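Local coordinates for protein galectin (Xenopus laevis, PDB 3WUC) that probably binds beta-galactosides such as lactose, as a proto-type galectin of frog skin built on a beta-sandwich fold, at residues 91-96 against 101-106. Residues are numbered along the deposited sequence; the frame is centred on the assembly and turned at random.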
loop_
_atom_site.group_PDB
_atom_site.type_symbol
_atom_site.label_atom_id
_atom_site.label_comp_id
_atom_site.label_asym_id
_atom_site.label_seq_id
_atom_site.Cartn_x
_atom_site.Cartn_y
_atom_site.Cartn_z
ATOM N N MET B 91 6.797 10.554 -3.566
ATOM C CA MET B 91 6.432 9.373 -4.382
ATOM C C MET B 91 6.709 9.683 -5.846
ATOM O O MET B 91 6.301 10.716 -6.356
ATOM C CB MET B 91 4.964 8.973 -4.215
ATOM C CG MET B 91 4.607 7.782 -5.009
ATOM S SD MET B 91 2.955 7.182 -4.575
ATOM C CE MET B 91 1.974 8.520 -5.130
ATOM N N LEU B 92 7.433 8.777 -6.541
ATOM C CA LEU B 92 7.659 8.855 -7.963
ATOM C C LEU B 92 7.212 7.562 -8.608
ATOM O O LEU B 92 7.499 6.486 -8.050
ATOM C CB LEU B 92 9.177 9.117 -8.256
ATOM C CG LEU B 92 9.731 10.499 -7.808
ATOM C CD1 LEU B 92 11.269 10.505 -7.870
ATOM C CD2 LEU B 92 9.225 11.520 -8.790
ATOM N N ILE B 93 6.510 7.631 -9.707
ATOM C CA ILE B 93 6.021 6.437 -10.404
ATOM C C ILE B 93 6.633 6.474 -11.812
ATOM O O ILE B 93 6.628 7.489 -12.484
ATOM C CB ILE B 93 4.490 6.372 -10.446
ATOM C CG1 ILE B 93 4.000 6.323 -9.028
ATOM C CG2 ILE B 93 4.082 5.174 -11.216
ATOM C CD1 ILE B 93 2.490 6.444 -8.989
ATOM N N PHE B 94 7.176 5.353 -12.269
ATOM C CA PHE B 94 7.810 5.260 -13.598
ATOM C C PHE B 94 7.085 4.241 -14.427
ATOM O O PHE B 94 7.058 3.071 -14.052
ATOM C CB PHE B 94 9.287 4.866 -13.441
ATOM C CG PHE B 94 10.101 5.792 -12.571
ATOM C CD1 PHE B 94 10.122 5.737 -11.227
ATOM C CD2 PHE B 94 10.848 6.792 -13.205
ATOM C CE1 PHE B 94 10.836 6.613 -10.421
ATOM C CE2 PHE B 94 11.623 7.673 -12.396
ATOM C CZ PHE B 94 11.606 7.574 -11.087
ATOM N N ASP B 95 6.515 4.641 -15.537
ATOM C CA ASP B 95 5.836 3.754 -16.481
ATOM C C ASP B 95 6.867 3.343 -17.529
ATOM O O ASP B 95 7.401 4.199 -18.201
ATOM C CB ASP B 95 4.720 4.479 -17.255
ATOM C CG ASP B 95 3.601 4.903 -16.449
ATOM O OD1 ASP B 95 3.510 4.410 -15.300
ATOM O OD2 ASP B 95 2.807 5.782 -16.987
ATOM N N PHE B 96 7.228 2.084 -17.609
ATOM C CA PHE B 96 8.207 1.636 -18.563
ATOM C C PHE B 96 7.572 1.266 -19.899
ATOM O O PHE B 96 6.763 0.324 -19.979
ATOM C CB PHE B 96 8.899 0.467 -17.954
ATOM C CG PHE B 96 10.028 -0.118 -18.765
ATOM C CD1 PHE B 96 10.777 0.639 -19.608
ATOM C CD2 PHE B 96 10.345 -1.442 -18.580
ATOM C CE1 PHE B 96 11.852 0.059 -20.359
ATOM C CE2 PHE B 96 11.413 -2.060 -19.251
ATOM C CZ PHE B 96 12.189 -1.295 -20.158
ATOM N N THR B 101 7.489 7.221 -18.854
ATOM C CA THR B 101 6.787 8.323 -18.288
ATOM C C THR B 101 7.146 8.441 -16.780
ATOM O O THR B 101 6.886 7.488 -16.041
ATOM C CB THR B 101 5.252 8.251 -18.458
ATOM O OG1 THR B 101 4.912 8.182 -19.873
ATOM C CG2 THR B 101 4.643 9.491 -17.877
ATOM N N VAL B 102 7.721 9.553 -16.367
ATOM C CA VAL B 102 7.994 9.852 -14.950
ATOM C C VAL B 102 6.765 10.641 -14.413
ATOM O O VAL B 102 6.524 11.781 -14.876
ATOM C CB VAL B 102 9.260 10.658 -14.673
ATOM C CG1 VAL B 102 9.528 10.789 -13.210
ATOM C CG2 VAL B 102 10.447 10.027 -15.495
ATOM N N HIS B 103 5.959 10.002 -13.560
ATOM C CA HIS B 103 4.822 10.643 -12.889
ATOM C C HIS B 103 5.291 11.322 -11.637
ATOM O O HIS B 103 5.682 10.695 -10.636
ATOM C CB HIS B 103 3.748 9.647 -12.511
ATOM C CG HIS B 103 3.085 9.002 -13.667
ATOM N ND1 HIS B 103 1.952 9.534 -14.264
ATOM C CD2 HIS B 103 3.448 7.945 -14.437
ATOM C CE1 HIS B 103 1.581 8.761 -15.271
ATOM N NE2 HIS B 103 2.466 7.785 -15.394
ATOM N N LEU B 104 5.276 12.635 -11.641
ATOM C CA LEU B 104 5.609 13.416 -10.525
ATOM C C LEU B 104 4.415 13.477 -9.500
ATOM O O LEU B 104 3.253 13.370 -9.984
ATOM C CB LEU B 104 5.980 14.839 -10.967
ATOM C CG LEU B 104 7.117 15.004 -12.025
ATOM C CD1 LEU B 104 7.349 16.396 -12.356
ATOM C CD2 LEU B 104 8.375 14.329 -11.456
ATOM N N PRO B 105 4.715 13.775 -8.225
ATOM C CA PRO B 105 3.621 13.677 -7.199
ATOM C C PRO B 105 2.653 14.839 -7.293
ATOM O O PRO B 105 1.579 14.724 -6.666
ATOM C CB PRO B 105 4.327 13.587 -5.840
ATOM C CG PRO B 105 5.676 14.214 -6.147
ATOM C CD PRO B 105 6.024 13.900 -7.578
ATOM N N ASP B 106 2.955 15.873 -8.073
ATOM C CA ASP B 106 1.970 16.969 -8.315
ATOM C C ASP B 106 1.028 16.651 -9.476
ATOM O O ASP B 106 0.339 17.565 -9.935
ATOM C CB ASP B 106 2.711 18.301 -8.545
ATOM C CG ASP B 106 3.658 18.263 -9.771
ATOM O OD1 ASP B 106 3.671 17.260 -10.542
ATOM O OD2 ASP B 106 4.291 19.354 -10.016
HETATM O O HOH W 1 4.206 10.324 -8.200
#
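The beta hairpin of strands 89-96 and 99-103, part of the five-stranded sheet of the galectin beta-sandwich, is joined here by backbone ladder and side chains on both faces. Ile93 pairs with His103 and Asp95 with Thr101 as antiparallel hydrogen-bonded pairs, with Phe94 and Val102 as the non-hydrogen-bonded pair between them; the strand axes run at 160°. His103 N donates to Ile93 O at 2.8 Å, whereas the return bond from Ile93 N to His103 O is weak at 3.3 Å. Beyond it the chains diverge: a water donates to both Met91 O and His103 O, two acceptors that cannot bond to each other, and Pro105, opposite Met91, has no N-H to continue the ladder; its ring packs against Met91 O, with CD 3.4 Å from that oxygen.

On the face of Ile93, Asp95 and His103, His103 NE2 donates to Asp95 OD2 at 2.6 Å. The acceptor lies in the imidazole plane, but the donor stands 46° out of the carboxylate plane. His103 CG lies anti to its carbonyl carbon (chi1 -65°), which carries the ring along the strand towards Asp95, while Thr101 CG2 rests 3.7 Å above one ring face, near the rim. This bond probably fixes the ring's rotation, and the carboxylate would be expected to favour a protonated imidazole.

On the opposite face the residues that meet are apolar. Phe94 CE2 meets Val102 CG1 obliquely at 3.8 Å, the two side chains lying alongside one another, and Leu92 CD2 touches Leu104 CD2 at 4.0 Å.

Leu92 and Phe94 continue inward onto Val37 of strand 36-39, in the opposing sheet. Within their own sheet, strand 20-28 bonds to the outer side of 89-96 and strand 109-113 to that of 99-103.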